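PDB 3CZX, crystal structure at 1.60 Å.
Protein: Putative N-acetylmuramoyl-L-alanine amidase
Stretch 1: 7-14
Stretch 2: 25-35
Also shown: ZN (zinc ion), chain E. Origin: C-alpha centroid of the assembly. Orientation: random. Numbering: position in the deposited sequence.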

ATOM      1  N   CYS A   7     -12.312   2.661 -14.633  1.00 14.60           N
ATOM      2  CA  CYS A   7     -12.562   1.415 -13.908  1.00 13.73           C
ATOM      3  C   CYS A   7     -11.213   0.790 -13.584  1.00 12.88           C
ATOM      4  O   CYS A   7     -10.381   0.628 -14.470  1.00 11.21           O
ATOM      5  CB  CYS A   7     -13.413   0.443 -14.744  1.00 14.26           C
ATOM      6  SG  CYS A   7     -13.553  -1.234 -14.095  1.00 19.53           S
ATOM      7  N   LEU A   8     -10.977   0.497 -12.306  1.00 11.20           N
ATOM      8  CA  LEU A   8      -9.781  -0.205 -11.888  1.00 10.68           C
ATOM      9  C   LEU A   8     -10.149  -1.434 -11.070  1.00 11.06           C
ATOM     10  O   LEU A   8     -10.898  -1.295 -10.070  1.00 12.55           O
ATOM     11  CB  LEU A   8      -8.917   0.709 -11.016  1.00 11.02           C
ATOM     12  CG  LEU A   8      -8.416   2.026 -11.614  1.00  9.80           C
ATOM     13  CD1 LEU A   8      -7.604   2.780 -10.588  1.00 12.57           C
ATOM     14  CD2 LEU A   8      -7.562   1.861 -12.910  1.00  8.88           C
ATOM     15  N   THR A   9      -9.626  -2.599 -11.446  1.00 11.01           N
ATOM     16  CA  THR A   9      -9.829  -3.799 -10.632  1.00 10.33           C
ATOM     17  C   THR A   9      -8.540  -4.517 -10.391  1.00 10.86           C
ATOM     18  O   THR A   9      -7.519  -4.162 -10.958  1.00 10.27           O
ATOM     19  CB  THR A   9     -10.875  -4.709 -11.305  1.00 11.70           C
ATOM     20  OG1 THR A   9     -10.401  -5.134 -12.570  1.00 12.41           O
ATOM     21  CG2 THR A   9     -12.203  -3.908 -11.481  1.00 10.61           C
ATOM     22  N   ALA A  10      -8.576  -5.505  -9.485  1.00 12.09           N
ATOM     23  CA  ALA A  10      -7.401  -6.306  -9.131  1.00 12.81           C
ATOM     24  C   ALA A  10      -7.668  -7.736  -9.535  1.00 14.98           C
ATOM     25  O   ALA A  10      -8.762  -8.264  -9.316  1.00 16.54           O
ATOM     26  CB  ALA A  10      -7.086  -6.233  -7.588  1.00 12.24           C
ATOM     27  N   GLY A  11      -6.662  -8.390 -10.089  1.00 16.10           N
ATOM     28  CA  GLY A  11      -6.767  -9.811 -10.363  1.00 17.64           C
ATOM     29  C   GLY A  11      -6.668 -10.643  -9.108  1.00 18.60           C
ATOM     30  O   GLY A  11      -6.009 -10.268  -8.134  1.00 17.50           O
ATOM     31  N   HIS A  12      -7.323 -11.794  -9.158  1.00 19.96           N
ATOM     32  CA  HIS A  12      -7.162 -12.848  -8.154  1.00 21.57           C
ATOM     33  C   HIS A  12      -7.739 -12.499  -6.780  1.00 22.37           C
ATOM     34  O   HIS A  12      -8.244 -11.397  -6.556  1.00 22.07           O
ATOM     35  CB  HIS A  12      -5.691 -13.254  -8.061  1.00 21.34           C
ATOM     36  CG  HIS A  12      -5.082 -13.603  -9.384  1.00 20.22           C
ATOM     37  ND1 HIS A  12      -5.341 -14.795 -10.032  1.00 23.35           N
ATOM     38  CD2 HIS A  12      -4.245 -12.910 -10.192  1.00 18.50           C
ATOM     39  CE1 HIS A  12      -4.674 -14.826 -11.173  1.00 21.68           C
ATOM     40  NE2 HIS A  12      -3.992 -13.700 -11.287  1.00 19.68           N
ATOM     41  N   SER A  13      -7.666 -13.459  -5.858  1.00 23.53           N
ATOM     42  CA  SER A  13      -8.382 -13.350  -4.574  1.00 25.53           C
ATOM     43  C   SER A  13      -7.601 -13.964  -3.420  1.00 26.61           C
ATOM     44  O   SER A  13      -6.523 -14.519  -3.628  1.00 26.91           O
ATOM     45  CB  SER A  13      -9.745 -14.045  -4.714  1.00 25.98           C
ATOM     46  OG  SER A  13      -9.563 -15.433  -4.895  1.00 26.71           O
ATOM     47  N   ASN A  14      -8.145 -13.868  -2.202  1.00 28.58           N
ATOM     48  CA  ASN A  14      -7.435 -14.344  -0.986  1.00 29.46           C
ATOM     49  C   ASN A  14      -7.305 -15.858  -0.948  1.00 30.64           C
ATOM     50  O   ASN A  14      -6.326 -16.397  -0.360  1.00 31.00           O
ATOM     51  CB  ASN A  14      -8.129 -13.863   0.298  1.00 29.73           C
ATOM     52  CG  ASN A  14      -7.260 -14.027   1.531  1.00 30.74           C
ATOM     53  OD1 ASN A  14      -6.064 -13.720   1.509  1.00 34.79           O
ATOM     54  ND2 ASN A  14      -7.857 -14.526   2.624  1.00 32.97           N
ATOM     55  N   ARG A  25       2.515 -12.323  -2.979  1.00 11.44           N
ATOM     56  CA  ARG A  25       1.420 -12.920  -3.735  1.00 12.54           C
ATOM     57  C   ARG A  25       0.860 -11.934  -4.749  1.00 11.65           C
ATOM     58  O   ARG A  25       0.577 -10.785  -4.402  1.00 11.73           O
ATOM     59  CB  ARG A  25       0.278 -13.310  -2.824  1.00 12.64           C
ATOM     60  CG  ARG A  25       0.666 -14.249  -1.644  1.00 13.85           C
ATOM     61  CD  ARG A  25      -0.592 -14.846  -1.022  1.00 16.07           C
ATOM     62  NE  ARG A  25      -1.526 -13.822  -0.569  1.00 17.93           N
ATOM     63  CZ  ARG A  25      -2.777 -14.052  -0.176  1.00 19.14           C
ATOM     64  NH1 ARG A  25      -3.308 -15.287  -0.163  1.00 19.60           N
ATOM     65  NH2 ARG A  25      -3.531 -13.032   0.175  1.00 19.55           N
ATOM     66  N   GLU A  26       0.625 -12.425  -5.957  1.00 11.39           N
ATOM     67  CA  GLU A  26       0.002 -11.604  -7.014  1.00 11.24           C
ATOM     68  C   GLU A  26      -1.237 -10.879  -6.527  1.00 11.45           C
ATOM     69  O   GLU A  26      -1.432  -9.696  -6.806  1.00 11.20           O
ATOM     70  CB  GLU A  26      -0.321 -12.454  -8.246  1.00 11.67           C
ATOM     71  CG  GLU A  26      -0.973 -11.654  -9.403  1.00 10.13           C
ATOM     72  CD  GLU A  26      -1.124 -12.427 -10.676  1.00 14.58           C
ATOM     73  OE1 GLU A  26      -0.750 -13.620 -10.694  1.00 14.67           O
ATOM     74  OE2 GLU A  26      -1.595 -11.821 -11.679  1.00 13.96           O
ATOM     75  N   ALA A  27      -2.094 -11.566  -5.799  1.00 10.85           N
ATOM     76  CA  ALA A  27      -3.359 -10.985  -5.341  1.00 11.61           C
ATOM     77  C   ALA A  27      -3.102  -9.732  -4.504  1.00 11.50           C
ATOM     78  O   ALA A  27      -3.877  -8.756  -4.557  1.00 12.45           O
ATOM     79  CB  ALA A  27      -4.142 -11.984  -4.541  1.00 12.98           C
ATOM     80  N   ASP A  28      -2.029  -9.773  -3.720  1.00 10.03           N
ATOM     81  CA  ASP A  28      -1.727  -8.704  -2.768  1.00 10.95           C
ATOM     82  C   ASP A  28      -1.118  -7.558  -3.534  1.00 11.07           C
ATOM     83  O   ASP A  28      -1.402  -6.391  -3.226  1.00 11.92           O
ATOM     84  CB  ASP A  28      -0.756  -9.221  -1.692  1.00 11.23           C
ATOM     85  CG  ASP A  28      -1.360 -10.358  -0.856  1.00 11.56           C
ATOM     86  OD1 ASP A  28      -2.606 -10.485  -0.793  1.00 13.87           O
ATOM     87  OD2 ASP A  28      -0.562 -11.116  -0.256  1.00 12.86           O
ATOM     88  N   LEU A  29      -0.201  -7.865  -4.464  1.00 10.38           N
ATOM     89  CA  LEU A  29       0.433  -6.816  -5.288  1.00  9.76           C
ATOM     90  C   LEU A  29      -0.621  -6.110  -6.159  1.00  9.49           C
ATOM     91  O   LEU A  29      -0.572  -4.860  -6.353  1.00  9.41           O
ATOM     92  CB  LEU A  29       1.571  -7.395  -6.148  1.00 10.45           C
ATOM     93  CG  LEU A  29       2.731  -8.051  -5.384  1.00 12.99           C
ATOM     94  CD1 LEU A  29       3.680  -8.896  -6.301  1.00 15.81           C
ATOM     95  CD2 LEU A  29       3.497  -6.992  -4.627  1.00 19.45           C
ATOM     96  N   ALA A  30      -1.580  -6.876  -6.680  1.00  8.57           N
ATOM     97  CA  ALA A  30      -2.633  -6.325  -7.524  1.00  9.01           C
ATOM     98  C   ALA A  30      -3.581  -5.419  -6.707  1.00  9.96           C
ATOM     99  O   ALA A  30      -3.978  -4.336  -7.178  1.00 10.28           O
ATOM    100  CB  ALA A  30      -3.390  -7.463  -8.233  1.00  9.96           C
ATOM    101  N   GLN A  31      -3.956  -5.845  -5.501  1.00  9.30           N
ATOM    102  CA  GLN A  31      -4.707  -5.034  -4.559  1.00 10.04           C
ATOM    103  C   GLN A  31      -3.977  -3.701  -4.318  1.00 10.05           C
ATOM    104  O   GLN A  31      -4.604  -2.650  -4.373  1.00 10.36           O
ATOM    105  CB  GLN A  31      -4.907  -5.808  -3.242  1.00 11.31           C
ATOM    106  CG  GLN A  31      -5.421  -5.005  -2.095  1.00 10.11           C
ATOM    107  CD  GLN A  31      -5.566  -5.818  -0.836  1.00 12.69           C
ATOM    108  OE1 GLN A  31      -4.780  -6.740  -0.610  1.00 13.24           O
ATOM    109  NE2 GLN A  31      -6.584  -5.504  -0.022  1.00 14.06           N
ATOM    110  N   ASP A  32      -2.675  -3.742  -4.068  1.00  9.89           N
ATOM    111  CA  ASP A  32      -1.928  -2.512  -3.804  1.00 10.56           C
ATOM    112  C   ASP A  32      -1.994  -1.616  -5.037  1.00 10.68           C
ATOM    113  O   ASP A  32      -2.224  -0.401  -4.925  1.00 10.44           O
ATOM    114  CB  ASP A  32      -0.456  -2.763  -3.508  1.00 11.53           C
ATOM    115  CG  ASP A  32      -0.200  -3.195  -2.065  1.00 14.92           C
ATOM    116  OD1 ASP A  32      -1.154  -3.124  -1.253  1.00 16.30           O
ATOM    117  OD2 ASP A  32       0.954  -3.619  -1.803  1.00 17.43           O
HETATM  118  N   MSE A  33      -1.728  -2.184  -6.228  1.00 10.14           N
HETATM  119  CA  MSE A  33      -1.748  -1.348  -7.429  1.00 10.43           C
HETATM  120  C   MSE A  33      -3.090  -0.679  -7.633  1.00 10.00           C
HETATM  121  O   MSE A  33      -3.132   0.540  -7.897  1.00 10.09           O
HETATM  122  CB  MSE A  33      -1.354  -2.147  -8.671  1.00  9.19           C
HETATM  123  CG  MSE A  33       0.073  -2.546  -8.660  1.00  9.01           C
HETATM  124 SE   MSE A  33       0.718  -3.438 -10.294  1.00 19.23          SE
HETATM  125  CE  MSE A  33       0.613  -5.286  -9.653  1.00 14.94           C
ATOM    126  N   ARG A  34      -4.169  -1.444  -7.546  1.00  9.94           N
ATOM    127  CA  ARG A  34      -5.521  -0.890  -7.747  1.00 10.38           C
ATOM    128  C   ARG A  34      -5.800   0.203  -6.689  1.00  9.82           C
ATOM    129  O   ARG A  34      -6.223   1.326  -7.018  1.00  9.83           O
ATOM    130  CB  ARG A  34      -6.588  -1.990  -7.747  1.00  9.45           C
ATOM    131  CG  ARG A  34      -8.019  -1.457  -7.753  1.00  9.78           C
ATOM    132  CD  ARG A  34      -8.735  -1.711  -6.432  1.00 13.14           C
ATOM    133  NE  ARG A  34      -9.221  -3.076  -6.362  1.00 12.54           N
ATOM    134  CZ  ARG A  34      -9.060  -3.910  -5.335  1.00 14.81           C
ATOM    135  NH1 ARG A  34      -9.571  -5.120  -5.414  1.00 14.41           N
ATOM    136  NH2 ARG A  34      -8.348  -3.571  -4.280  1.00 15.96           N
ATOM    137  N   ASN A  35      -5.538  -0.106  -5.414  1.00 10.79           N
ATOM    138  CA  ASN A  35      -5.862   0.841  -4.340  1.00 11.50           C
ATOM    139  C   ASN A  35      -5.098   2.142  -4.459  1.00 12.72           C
ATOM    140  O   ASN A  35      -5.658   3.236  -4.230  1.00 13.06           O
ATOM    141  CB  ASN A  35      -5.624   0.191  -2.959  1.00 11.26           C
ATOM    142  CG  ASN A  35      -6.706  -0.787  -2.579  1.00 12.52           C
ATOM    143  OD1 ASN A  35      -7.706  -0.912  -3.252  1.00 13.84           O
ATOM    144  ND2 ASN A  35      -6.503  -1.531  -1.473  1.00 14.42           N
TER
HETATM  145 ZN    ZN E 301      -2.896 -12.893 -13.005  1.00 27.36          ZN
HETATM  146  O   HOH W   1      -6.455  -9.295  -5.521  1.00 16.10           O
HETATM  147  O   HOH W   2      -3.777 -14.439 -14.455  1.00 25.14           O
HETATM  148  O   HOH W   3      -1.477 -12.691 -14.685  1.00 20.57           O

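A strand and the loop that follows it lie nearly antiparallel along a helix, joined by small-residue packing in the middle, a shared zinc ion near one end and an arginine–asparagine pairing at the helix start. The axes of strand 7-10 and helix 26-35 run at 160° and come within 7.2 Å. Such closeness suits alanine, whose methyl group is small enough to let the backbones come near: the CA atoms of Ala10 and Ala30 are 5.0 Å apart, and Ala10 CB meets Ala30 CB at 3.9 Å. Gly11 continues this tight passage, its O lying 3.8 Å from Ala30 CB; a CB on Gly11 would be crowded by the ring of His12.

Farther along the helix, Arg34 spreads its long side chain along the strand. Its CG lies 3.7 Å from Leu8 O, and Ala10 CB sits over one face of the guanidinium, 3.5 Å from Arg34 NH1, so that apolar carbon covers the flat group while Arg34 NH2 donates a hydrogen bond to Asn35 OD1 (2.9 Å).

His12 of the loop and Glu26 of the helix are joined through zinc. His12 NE2 binds ZN at 2.2 Å and Glu26 OE2 binds it at 2.1 Å; imidazole nitrogen and carboxylate oxygen are both classic zinc ligands. The 3.1 Å between His12 NE2 and Glu26 OE2 therefore reflects shared coordination, not a hydrogen bond. Two waters and an atom from elsewhere in the structure also bind the zinc. Another water lies between the backbones, its O 2.8 Å from Gly11 O and 2.8 Å from Ala27 O, within hydrogen-bonding reach of both.

At the N-cap, Arg25 uses its several donors at once. Its NH2 donates a hydrogen bond to Asn14 OD1 (2.9 Å) and its NH1 donates a hydrogen bond to Asn14 O (3.2 Å), while Arg25 NH2 also forms a salt bridge with Asp28 OD1 (2.9 Å).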